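Local coordinates for twitching motility pilus retraction protein (Geobacter sulfurreducens PCA, PDB 5ZFQ) that probably powers the retraction of type IV pili as a six-subunit ATPase motor that turns ATP hydrolysis into pilus disassembly, at residues 76-81 against 87-92; 182-187 against 212-217; 235-240 against 268-273; 97-100 against 106-109. All blocks are in the same frame, centred on the assembly; numbering follows the deposited sequence.

Interaction 1 (76-81 against 87-92); sequences LCYSIL and HKFEEA
The rings of Tyr78 and Phe89 meet at their rims, with no atom of the partner segment lying over a face of either. The hydroxyl of Tyr78 sits at the edge of the Phe89 ring, near its plane, with OH 3.7 Å from Phe89 CD2, and Tyr78 CE1 comes within 3.9 Å of the same atom. At the Tyr78 edge lies a carboxylate oxygen: Tyr78 OH donates a hydrogen bond to Glu90 OE2 over 2.8 Å. The bond arrives from above the carboxylate plane, 39° out of it, and the extended Glu90 chain crosses the tyrosine at about a right angle. Tyrosine suits this place because its carbon rim packs against a buried phenylalanine while its polar end reaches an acidic residue at the surface. A phenylalanine here would lack the hydroxyl and would probably leave the Glu90 carboxylate without this partner and freer to turn. CB of Phe89 points toward segment 76-81, and with CG anti to the backbone N (chi1 176°) the ring edge reaches the Tyr78 hydroxyl; the ring also packs on Val111 of strand 105-114 and Val118 of strand 117-125. Helices 70-79 and 83-92 thus pack against the antiparallel sheet, while Leu76 leans on helix 29-38.

Interaction 2 (182-187 against 212-217); sequences VTIEDP and KNALKY
On strand 180-185 of the RecA-like ATPase core, Ile184 faces helix 211-216 and packs on Ala214 and Leu215. The contact is wholly apolar. Ile184 CD1 touches Ala214 CB at 3.8 Å, and Ile184 CG2 approaches that methyl from its other branch at 3.8 Å. The isoleucine can straddle the methyl because CG2 stands anti to the backbone N while CG1 lies beside it (chi1 -62°). Leu215 contributes one branch, its CD2 lying 3.8 Å from Ile184 CD1, and its far side packs on Thr236 and Ala239 of helix 234-245. Alanine suits the middle position, since its small side chain lets the helix come near the strand, with the CA atoms of Ile184 and Ala214 7.1 Å apart. The neighbouring Thr183 and Glu185 are tied by polar bonds instead: Thr183 OG1 donates to the anti lone pair of Glu185 OE2 over 2.8 Å, and Gln201 NE2 binds the same oxygen, so OE2 accepts from two donors. Strand 180-185 lies between strands 198-203 and 225-230, and helix 211-216 belongs to the connection between those two. The helix therefore covers the middle strand as part of a beta-alpha-beta crossover, an arrangement typical of the RecA-like ATPase core.

Interaction 3 (235-240 against 268-273); sequences ETIEAA and DVFPPY
Glu238 OE2 takes a hydrogen bond from Gln274 NE2, just beyond segment 268-273, and lies 3.8 Å from CE1 of the Phe270 ring. The carboxylate belongs to helix 234-245, which follows strand 225-230 of the RecA-like ATPase domain, and the ring to the loop between helices 259-268 and 275-285. The oxygen sits near the ring plane, at its edge, where the aromatic C-H bonds carry a slight positive charge and probably make a mildly favourable neighbour for a carboxylate. The two flat groups are turned 47° from each other. Along the rim, Ile237 CG2 is in the ring plane too, 3.8 Å from Phe270 CE2, so within this contact the ring presents its edge to an acid at CE1 and to an aliphatic branch at CE2, on either side of CZ. Phe270 suits this place because its ring is long enough to bridge from the loop to the helix; with CG anti to the carbonyl carbon (chi1 -76°), it lies alongside Ile237, the two chains running in opposite directions. An alanine here, lacking the ring, is likely to open a gap beside Ile237 and leave the Glu238 side chain without the rim it rests against. The loop has further partners: the carbonyl oxygen of Phe270 accepts from Gln275 NE2, and Val269 packs against Tyr273 of the second subunit. Beyond the ring, Ile237 extends with its second branch toward the valine of the loop, where Ile237 CD1 meets Val269 CG2 at 3.9 Å.

Interaction 4 (97-100 against 106-109); sequences LSFG and RFRG
Phe99 leans from its strand across to Phe107, its partner in an antiparallel hydrogen-bonded pair. From CB the chain turns so that CG lies between the backbone N and the carbonyl carbon (chi1 60°), which lays the ring back over the neighbouring strand. CD1 then lies 4.0 Å from Phe107 O, while CE1 comes within 4.1 Å of Gly109 N, where the partner strand brings no side chain. CZ, at the tip, rests 3.7 Å from Phe107 CB, and CE2 touches the other ring at Phe107 CD1. The methylene of Phe107 thus sits over the Phe99 face in a CH-pi contact, 22° off the ring normal. The two rings, with planes 26° apart, are slid past each other and barely overlap. The backbone carries the rest: the pairs Phe99 with Phe107 and Leu97 with Gly109 are each joined by two hydrogen bonds. The arginines occupy the other face, where Arg106 CD lies 3.4 Å from Phe99 O. The Arg108 guanidinium sets one face over Leu97 O, its nitrogens held by salt bridges to Asp96 and Glu203. This hairpin forms one margin of the antiparallel sheet: strand 94-101 is outermost within this chain, strand 105-114 pairs on its other side with strand 117-125, and Leu33 of helix 29-38 packs on both phenylalanines.

Interactions 1 and 4 belong to the antiparallel-sheet part of the chain, 2 and 3 to the ATPase core. Interaction 4 is a backbone ladder with one aromatic and one charged face. Interaction 1 touches it, Ile80 packing on Phe99 and Leu81 on Leu97, but relies on side chains, including a hydrogen bond near the surface. Interaction 2 is the most buried and purely apolar, and interaction 3 mixes apolar packing with a carboxylate; both lie near subunit boundaries. Helices 211-216 and 234-245 also pack on each other, with Lys212 against Glu235. Between the two halves, Pro187 of interaction 2 packs on Arg108 of interaction 4; interactions 1 and 3 do not touch, their centres lying about 38 Å apart.

Interaction 1 (76-81 against 87-92)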
loop_
_atom_site.group_PDB
_atom_site.type_symbol
_atom_site.label_atom_id
_atom_site.label_comp_id
_atom_site.label_asym_id
_atom_site.label_seq_id
_atom_site.Cartn_x
_atom_site.Cartn_y
_atom_site.Cartn_z
ATOM N N LEU A 76 26.103 2.992 35.149
ATOM C CA LEU A 76 26.979 3.914 34.443
ATOM C C LEU A 76 26.295 4.557 33.233
ATOM O O LEU A 76 26.335 5.789 33.074
ATOM C CB LEU A 76 28.265 3.201 34.030
ATOM C CG LEU A 76 29.273 3.006 35.180
ATOM C CD1 LEU A 76 30.222 1.856 34.888
ATOM C CD2 LEU A 76 30.064 4.293 35.458
ATOM N N CYS A 77 25.653 3.755 32.391
ATOM C CA CYS A 77 25.028 4.338 31.220
ATOM C C CYS A 77 23.774 5.153 31.612
ATOM O O CYS A 77 23.389 6.102 30.918
ATOM C CB CYS A 77 24.679 3.253 30.192
ATOM S SG CYS A 77 26.108 2.342 29.457
ATOM N N TYR A 78 23.135 4.804 32.727
ATOM C CA TYR A 78 21.948 5.554 33.133
ATOM C C TYR A 78 22.316 6.894 33.745
ATOM O O TYR A 78 21.536 7.842 33.685
ATOM C CB TYR A 78 21.097 4.748 34.092
ATOM C CG TYR A 78 20.053 3.898 33.378
ATOM C CD1 TYR A 78 20.325 3.280 32.147
ATOM C CD2 TYR A 78 18.798 3.709 33.936
ATOM C CE1 TYR A 78 19.360 2.484 31.509
ATOM C CE2 TYR A 78 17.843 2.927 33.320
ATOM C CZ TYR A 78 18.120 2.322 32.115
ATOM O OH TYR A 78 17.125 1.573 31.538
ATOM N N SER A 79 23.528 6.990 34.282
ATOM C CA SER A 79 23.936 8.177 35.010
ATOM C C SER A 79 24.132 9.395 34.096
ATOM O O SER A 79 24.116 10.537 34.575
ATOM C CB SER A 79 25.208 7.888 35.819
ATOM O OG SER A 79 26.370 7.915 35.027
ATOM N N ILE A 80 24.291 9.176 32.793
ATOM C CA ILE A 80 24.340 10.311 31.869
ATOM C C ILE A 80 23.038 10.527 31.106
ATOM O O ILE A 80 23.065 11.048 29.984
ATOM C CB ILE A 80 25.471 10.167 30.842
ATOM C CG1 ILE A 80 25.439 8.784 30.184
ATOM C CG2 ILE A 80 26.815 10.447 31.512
ATOM C CD1 ILE A 80 24.770 8.743 28.853
ATOM N N LEU A 81 21.916 10.126 31.716
ATOM C CA LEU A 81 20.600 10.162 31.076
ATOM C C LEU A 81 19.545 10.888 31.907
ATOM O O LEU A 81 19.498 10.800 33.148
ATOM C CB LEU A 81 20.075 8.752 30.779
ATOM C CG LEU A 81 20.778 7.855 29.767
ATOM C CD1 LEU A 81 19.924 6.645 29.366
ATOM C CD2 LEU A 81 21.197 8.661 28.554
ATOM N N HIS A 87 13.280 6.271 29.614
ATOM C CA HIS A 87 12.018 5.711 29.128
ATOM C C HIS A 87 12.123 5.421 27.627
ATOM O O HIS A 87 11.638 4.397 27.151
ATOM C CB HIS A 87 10.849 6.667 29.422
ATOM C CG HIS A 87 9.502 6.154 28.992
ATOM N ND1 HIS A 87 9.035 6.269 27.701
ATOM C CD2 HIS A 87 8.507 5.562 29.699
ATOM C CE1 HIS A 87 7.823 5.746 27.623
ATOM N NE2 HIS A 87 7.479 5.313 28.820
ATOM N N LYS A 88 12.755 6.324 26.882
ATOM C CA LYS A 88 12.888 6.124 25.447
ATOM C C LYS A 88 13.708 4.847 25.187
ATOM O O LYS A 88 13.319 4.008 24.361
ATOM C CB LYS A 88 13.531 7.339 24.764
ATOM C CG LYS A 88 13.278 7.381 23.241
ATOM C CD LYS A 88 14.147 8.418 22.494
ATOM C CE LYS A 88 13.775 8.471 20.999
ATOM N NZ LYS A 88 14.853 9.022 20.087
ATOM N N PHE A 89 14.815 4.691 25.920
ATOM C CA PHE A 89 15.675 3.507 25.829
ATOM C C PHE A 89 15.004 2.173 26.243
ATOM O O PHE A 89 15.212 1.140 25.618
ATOM C CB PHE A 89 16.932 3.729 26.677
ATOM C CG PHE A 89 17.853 2.526 26.726
ATOM C CD1 PHE A 89 18.494 2.078 25.577
ATOM C CD2 PHE A 89 18.059 1.829 27.925
ATOM C CE1 PHE A 89 19.329 0.966 25.625
ATOM C CE2 PHE A 89 18.897 0.721 27.973
ATOM C CZ PHE A 89 19.531 0.289 26.820
ATOM N N GLU A 90 14.215 2.189 27.307
ATOM C CA GLU A 90 13.590 0.966 27.793
ATOM C C GLU A 90 12.483 0.478 26.867
ATOM O O GLU A 90 12.185 -0.717 26.831
ATOM C CB GLU A 90 13.057 1.164 29.220
ATOM C CG GLU A 90 14.168 1.027 30.253
ATOM C CD GLU A 90 13.767 1.393 31.666
ATOM O OE1 GLU A 90 12.690 2.004 31.855
ATOM O OE2 GLU A 90 14.555 1.068 32.595
ATOM N N GLU A 91 11.890 1.392 26.108
ATOM C CA GLU A 91 10.903 1.017 25.111
ATOM C C GLU A 91 11.585 0.502 23.831
ATOM O O GLU A 91 11.072 -0.403 23.161
ATOM C CB GLU A 91 9.992 2.212 24.808
ATOM C CG GLU A 91 9.061 2.047 23.591
ATOM C CD GLU A 91 9.707 2.496 22.260
ATOM O OE1 GLU A 91 10.668 3.313 22.292
ATOM O OE2 GLU A 91 9.255 2.026 21.183
ATOM N N ALA A 92 12.751 1.068 23.519
ATOM C CA ALA A 92 13.380 0.900 22.215
ATOM C C ALA A 92 14.559 -0.075 22.181
ATOM O O ALA A 92 14.875 -0.635 21.121
ATOM C CB ALA A 92 13.843 2.250 21.704
#

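Interaction 2 (182-187 against 212-217)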
loop_
_atom_site.group_PDB
_atom_site.type_symbol
_atom_site.label_atom_id
_atom_site.label_comp_id
_atom_site.label_asym_id
_atom_site.label_seq_id
_atom_site.Cartn_x
_atom_site.Cartn_y
_atom_site.Cartn_z
ATOM N N VAL A 182 21.896 26.903 9.408
ATOM C CA VAL A 182 21.062 25.820 9.959
ATOM C C VAL A 182 21.530 24.467 9.430
ATOM O O VAL A 182 21.598 24.260 8.214
ATOM C CB VAL A 182 19.569 25.989 9.594
ATOM C CG1 VAL A 182 18.749 24.817 10.138
ATOM C CG2 VAL A 182 19.048 27.339 10.089
ATOM N N THR A 183 21.843 23.547 10.330
ATOM C CA THR A 183 22.199 22.181 9.935
ATOM C C THR A 183 21.109 21.213 10.372
ATOM O O THR A 183 20.433 21.437 11.371
ATOM C CB THR A 183 23.543 21.728 10.568
ATOM O OG1 THR A 183 23.350 21.539 11.973
ATOM C CG2 THR A 183 24.640 22.782 10.359
ATOM N N ILE A 184 20.955 20.126 9.637
ATOM C CA ILE A 184 20.022 19.076 10.016
ATOM C C ILE A 184 20.816 17.776 9.917
ATOM O O ILE A 184 21.207 17.347 8.828
ATOM C CB ILE A 184 18.751 19.101 9.105
ATOM C CG1 ILE A 184 17.997 20.428 9.267
ATOM C CG2 ILE A 184 17.814 17.948 9.404
ATOM C CD1 ILE A 184 17.101 20.775 8.051
ATOM N N GLU A 185 21.101 17.178 11.066
ATOM C CA GLU A 185 22.130 16.140 11.155
ATOM C C GLU A 185 21.621 14.846 11.787
ATOM O O GLU A 185 20.696 14.856 12.603
ATOM C CB GLU A 185 23.339 16.663 11.946
ATOM C CG GLU A 185 24.033 17.875 11.308
ATOM C CD GLU A 185 25.283 18.353 12.058
ATOM O OE1 GLU A 185 26.255 17.559 12.202
ATOM O OE2 GLU A 185 25.299 19.537 12.482
ATOM N N ASP A 186 22.236 13.729 11.421
ATOM C CA ASP A 186 21.802 12.435 11.925
ATOM C C ASP A 186 22.962 11.463 12.130
ATOM O O ASP A 186 23.149 10.539 11.326
ATOM C CB ASP A 186 20.774 11.821 10.967
ATOM C CG ASP A 186 20.111 10.566 11.539
ATOM O OD1 ASP A 186 19.891 10.490 12.783
ATOM O OD2 ASP A 186 19.817 9.650 10.727
ATOM N N PRO A 187 23.719 11.642 13.236
ATOM C CA PRO A 187 23.463 12.666 14.250
ATOM C C PRO A 187 24.346 13.892 14.016
ATOM O O PRO A 187 24.978 13.997 12.959
ATOM C CB PRO A 187 23.847 11.952 15.543
ATOM C CG PRO A 187 24.924 10.981 15.120
ATOM C CD PRO A 187 24.894 10.836 13.617
ATOM N N LYS A 212 12.250 15.119 7.167
ATOM C CA LYS A 212 11.019 15.599 6.545
ATOM C C LYS A 212 10.409 16.738 7.366
ATOM O O LYS A 212 10.034 17.778 6.806
ATOM C CB LYS A 212 10.019 14.449 6.381
ATOM C CG LYS A 212 8.641 14.843 5.857
ATOM C CD LYS A 212 7.518 14.054 6.570
ATOM C CE LYS A 212 6.259 14.902 6.817
ATOM N NZ LYS A 212 6.477 15.939 7.886
ATOM N N ASN A 213 10.318 16.545 8.683
ATOM C CA ASN A 213 9.832 17.597 9.575
ATOM C C ASN A 213 10.726 18.839 9.519
ATOM O O ASN A 213 10.249 19.957 9.344
ATOM C CB ASN A 213 9.741 17.087 11.025
ATOM C CG ASN A 213 8.415 16.396 11.343
ATOM O OD1 ASN A 213 7.636 16.058 10.442
ATOM N ND2 ASN A 213 8.168 16.155 12.641
ATOM N N ALA A 214 12.030 18.637 9.666
ATOM C CA ALA A 214 12.942 19.759 9.769
ATOM C C ALA A 214 13.019 20.564 8.464
ATOM O O ALA A 214 13.290 21.770 8.476
ATOM C CB ALA A 214 14.316 19.271 10.176
ATOM N N LEU A 215 12.774 19.910 7.337
ATOM C CA LEU A 215 12.834 20.602 6.055
ATOM C C LEU A 215 11.510 21.297 5.712
ATOM O O LEU A 215 11.475 22.240 4.924
ATOM C CB LEU A 215 13.210 19.623 4.948
ATOM C CG LEU A 215 14.685 19.262 4.929
ATOM C CD1 LEU A 215 14.927 18.160 3.924
ATOM C CD2 LEU A 215 15.477 20.516 4.599
ATOM N N LYS A 216 10.428 20.822 6.312
ATOM C CA LYS A 216 9.108 21.365 6.048
ATOM C C LYS A 216 9.013 22.855 6.340
ATOM O O LYS A 216 8.157 23.542 5.766
ATOM C CB LYS A 216 8.065 20.623 6.871
ATOM C CG LYS A 216 6.666 21.064 6.593
ATOM C CD LYS A 216 5.712 20.575 7.676
ATOM C CE LYS A 216 4.267 20.849 7.289
ATOM N NZ LYS A 216 3.392 20.294 8.345
ATOM N N TYR A 217 9.887 23.350 7.224
ATOM C CA TYR A 217 9.819 24.737 7.687
ATOM C C TYR A 217 11.126 25.492 7.511
ATOM O O TYR A 217 11.245 26.628 7.967
ATOM C CB TYR A 217 9.409 24.796 9.164
ATOM C CG TYR A 217 7.996 24.377 9.440
ATOM C CD1 TYR A 217 6.955 24.736 8.587
ATOM C CD2 TYR A 217 7.694 23.593 10.550
ATOM C CE1 TYR A 217 5.635 24.334 8.844
ATOM C CE2 TYR A 217 6.382 23.192 10.825
ATOM C CZ TYR A 217 5.353 23.560 9.970
ATOM O OH TYR A 217 4.057 23.148 10.250
#

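Interaction 3 (235-240 against 268-273)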
loop_
_atom_site.group_PDB
_atom_site.type_symbol
_atom_site.label_atom_id
_atom_site.label_comp_id
_atom_site.label_asym_id
_atom_site.label_seq_id
_atom_site.Cartn_x
_atom_site.Cartn_y
_atom_site.Cartn_z
ATOM N N GLU A 235 11.739 14.216 -1.828
ATOM C CA GLU A 235 11.349 15.400 -1.075
ATOM C C GLU A 235 12.554 16.205 -0.580
ATOM O O GLU A 235 12.580 17.437 -0.710
ATOM C CB GLU A 235 10.467 14.994 0.105
ATOM C CG GLU A 235 9.916 16.183 0.874
ATOM C CD GLU A 235 8.716 15.829 1.743
ATOM O OE1 GLU A 235 8.059 14.785 1.473
ATOM O OE2 GLU A 235 8.419 16.611 2.680
ATOM N N THR A 236 13.540 15.510 -0.010
ATOM C CA THR A 236 14.751 16.152 0.494
ATOM C C THR A 236 15.564 16.790 -0.646
ATOM O O THR A 236 16.037 17.923 -0.521
ATOM C CB THR A 236 15.633 15.140 1.280
ATOM O OG1 THR A 236 14.911 14.648 2.421
ATOM C CG2 THR A 236 16.936 15.782 1.748
ATOM N N ILE A 237 15.720 16.070 -1.753
ATOM C CA ILE A 237 16.410 16.609 -2.920
ATOM C C ILE A 237 15.743 17.898 -3.428
ATOM O O ILE A 237 16.417 18.890 -3.775
ATOM C CB ILE A 237 16.461 15.572 -4.054
ATOM C CG1 ILE A 237 17.297 14.373 -3.644
ATOM C CG2 ILE A 237 17.052 16.147 -5.325
ATOM C CD1 ILE A 237 17.362 13.333 -4.737
ATOM N N GLU A 238 14.414 17.876 -3.443
ATOM C CA GLU A 238 13.625 18.998 -3.915
ATOM C C GLU A 238 13.757 20.190 -3.000
ATOM O O GLU A 238 13.641 21.329 -3.440
ATOM C CB GLU A 238 12.156 18.601 -4.030
ATOM C CG GLU A 238 11.676 18.361 -5.444
ATOM C CD GLU A 238 10.304 17.726 -5.456
ATOM O OE1 GLU A 238 9.753 17.526 -4.349
ATOM O OE2 GLU A 238 9.779 17.417 -6.551
ATOM N N ALA A 239 13.980 19.926 -1.721
ATOM C CA ALA A 239 14.170 21.007 -0.773
ATOM C C ALA A 239 15.553 21.623 -0.966
ATOM O O ALA A 239 15.683 22.838 -1.044
ATOM C CB ALA A 239 13.980 20.513 0.656
ATOM N N ALA A 240 16.577 20.774 -1.053
ATOM C CA ALA A 240 17.942 21.209 -1.345
ATOM C C ALA A 240 18.015 22.034 -2.626
ATOM O O ALA A 240 18.624 23.095 -2.635
ATOM C CB ALA A 240 18.887 19.996 -1.454
ATOM N N ASP A 268 17.838 10.147 -11.506
ATOM C CA ASP A 268 17.184 8.886 -11.788
ATOM C C ASP A 268 16.077 8.503 -10.808
ATOM O O ASP A 268 15.240 7.668 -11.133
ATOM C CB ASP A 268 18.238 7.770 -11.857
ATOM C CG ASP A 268 19.147 7.886 -13.092
ATOM O OD1 ASP A 268 18.796 8.650 -14.031
ATOM O OD2 ASP A 268 20.204 7.199 -13.132
ATOM N N VAL A 269 16.048 9.112 -9.627
ATOM C CA VAL A 269 15.044 8.755 -8.616
ATOM C C VAL A 269 13.705 9.416 -8.901
ATOM O O VAL A 269 12.676 9.016 -8.354
ATOM C CB VAL A 269 15.495 9.151 -7.186
ATOM C CG1 VAL A 269 16.634 8.242 -6.699
ATOM C CG2 VAL A 269 15.908 10.614 -7.150
ATOM N N PHE A 270 13.749 10.437 -9.755
ATOM C CA PHE A 270 12.583 11.200 -10.197
ATOM C C PHE A 270 11.857 10.548 -11.367
ATOM O O PHE A 270 12.483 9.868 -12.197
ATOM C CB PHE A 270 12.991 12.609 -10.631
ATOM C CG PHE A 270 13.276 13.534 -9.503
ATOM C CD1 PHE A 270 12.237 14.204 -8.857
ATOM C CD2 PHE A 270 14.587 13.759 -9.090
ATOM C CE1 PHE A 270 12.496 15.074 -7.801
ATOM C CE2 PHE A 270 14.857 14.623 -8.042
ATOM C CZ PHE A 270 13.806 15.284 -7.395
ATOM N N PRO A 271 10.536 10.783 -11.452
ATOM C CA PRO A 271 9.725 10.388 -12.609
ATOM C C PRO A 271 10.320 10.913 -13.917
ATOM O O PRO A 271 10.755 12.067 -13.964
ATOM C CB PRO A 271 8.371 11.036 -12.318
ATOM C CG PRO A 271 8.293 11.030 -10.816
ATOM C CD PRO A 271 9.707 11.328 -10.360
ATOM N N PRO A 272 10.363 10.067 -14.957
ATOM C CA PRO A 272 10.887 10.429 -16.281
ATOM C C PRO A 272 10.487 11.825 -16.765
ATOM O O PRO A 272 11.309 12.493 -17.394
ATOM C CB PRO A 272 10.288 9.346 -17.186
ATOM C CG PRO A 272 10.261 8.140 -16.308
ATOM C CD PRO A 272 9.980 8.643 -14.896
ATOM N N TYR A 273 9.265 12.263 -16.475
ATOM C CA TYR A 273 8.802 13.571 -16.956
ATOM C C TYR A 273 9.518 14.751 -16.257
ATOM O O TYR A 273 9.623 15.855 -16.805
ATOM C CB TYR A 273 7.271 13.699 -16.793
ATOM C CG TYR A 273 6.717 13.590 -15.370
ATOM C CD1 TYR A 273 6.927 14.609 -14.431
ATOM C CD2 TYR A 273 5.953 12.484 -14.977
ATOM C CE1 TYR A 273 6.415 14.523 -13.140
ATOM C CE2 TYR A 273 5.424 12.385 -13.685
ATOM C CZ TYR A 273 5.653 13.412 -12.768
ATOM O OH TYR A 273 5.141 13.332 -11.477
#

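Interaction 4 (97-100 against 106-109)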
loop_
_atom_site.group_PDB
_atom_site.type_symbol
_atom_site.label_atom_id
_atom_site.label_comp_id
_atom_site.label_asym_id
_atom_site.label_seq_id
_atom_site.Cartn_x
_atom_site.Cartn_y
_atom_site.Cartn_z
ATOM N N LEU A 97 22.630 9.733 21.969
ATOM C CA LEU A 97 22.516 11.142 22.360
ATOM C C LEU A 97 23.857 11.892 22.390
ATOM O O LEU A 97 24.932 11.299 22.183
ATOM C CB LEU A 97 21.857 11.258 23.744
ATOM C CG LEU A 97 22.787 10.941 24.931
ATOM C CD1 LEU A 97 22.258 11.568 26.183
ATOM C CD2 LEU A 97 23.027 9.425 25.130
ATOM N N SER A 98 23.778 13.197 22.657
ATOM C CA SER A 98 24.949 13.984 23.025
ATOM C C SER A 98 24.757 14.598 24.418
ATOM O O SER A 98 23.624 14.801 24.883
ATOM C CB SER A 98 25.232 15.082 21.999
ATOM O OG SER A 98 24.137 15.976 21.898
ATOM N N PHE A 99 25.872 14.879 25.087
ATOM C CA PHE A 99 25.837 15.535 26.384
ATOM C C PHE A 99 27.187 16.179 26.670
ATOM O O PHE A 99 28.174 15.913 25.959
ATOM C CB PHE A 99 25.462 14.542 27.495
ATOM C CG PHE A 99 26.417 13.379 27.638
ATOM C CD1 PHE A 99 26.307 12.264 26.825
ATOM C CD2 PHE A 99 27.407 13.395 28.605
ATOM C CE1 PHE A 99 27.176 11.187 26.972
ATOM C CE2 PHE A 99 28.283 12.327 28.744
ATOM C CZ PHE A 99 28.165 11.220 27.933
ATOM N N GLY A 100 27.218 17.027 27.701
ATOM C CA GLY A 100 28.447 17.651 28.155
ATOM C C GLY A 100 28.721 17.472 29.641
ATOM O O GLY A 100 27.809 17.464 30.469
ATOM N N ARG A 106 32.271 17.755 25.487
ATOM C CA ARG A 106 31.009 17.281 24.938
ATOM C C ARG A 106 31.226 15.835 24.488
ATOM O O ARG A 106 32.299 15.493 23.974
ATOM C CB ARG A 106 30.559 18.164 23.770
ATOM C CG ARG A 106 29.736 19.411 24.128
ATOM C CD ARG A 106 28.333 19.061 24.658
ATOM N NE ARG A 106 27.314 19.878 23.981
ATOM C CZ ARG A 106 26.036 19.530 23.773
ATOM N NH1 ARG A 106 25.560 18.366 24.216
ATOM N NH2 ARG A 106 25.225 20.366 23.121
ATOM N N PHE A 107 30.231 14.977 24.703
ATOM C CA PHE A 107 30.350 13.590 24.267
ATOM C C PHE A 107 29.163 13.175 23.429
ATOM O O PHE A 107 28.098 13.762 23.525
ATOM C CB PHE A 107 30.491 12.657 25.472
ATOM C CG PHE A 107 31.677 12.971 26.346
ATOM C CD1 PHE A 107 31.590 13.938 27.343
ATOM C CD2 PHE A 107 32.880 12.320 26.162
ATOM C CE1 PHE A 107 32.686 14.235 28.150
ATOM C CE2 PHE A 107 33.974 12.617 26.968
ATOM C CZ PHE A 107 33.873 13.574 27.967
ATOM N N ARG A 108 29.355 12.167 22.588
ATOM C CA ARG A 108 28.229 11.393 22.071
ATOM C C ARG A 108 28.179 10.082 22.852
ATOM O O ARG A 108 29.221 9.505 23.185
ATOM C CB ARG A 108 28.364 11.130 20.574
ATOM C CG ARG A 108 28.206 12.344 19.743
ATOM C CD ARG A 108 27.532 11.963 18.475
ATOM N NE ARG A 108 26.209 11.359 18.666
ATOM C CZ ARG A 108 25.073 12.055 18.699
ATOM N NH1 ARG A 108 25.100 13.387 18.580
ATOM N NH2 ARG A 108 23.906 11.423 18.865
ATOM N N GLY A 109 26.979 9.628 23.169
ATOM C CA GLY A 109 26.815 8.376 23.876
ATOM C C GLY A 109 25.901 7.462 23.095
ATOM O O GLY A 109 24.961 7.928 22.420
#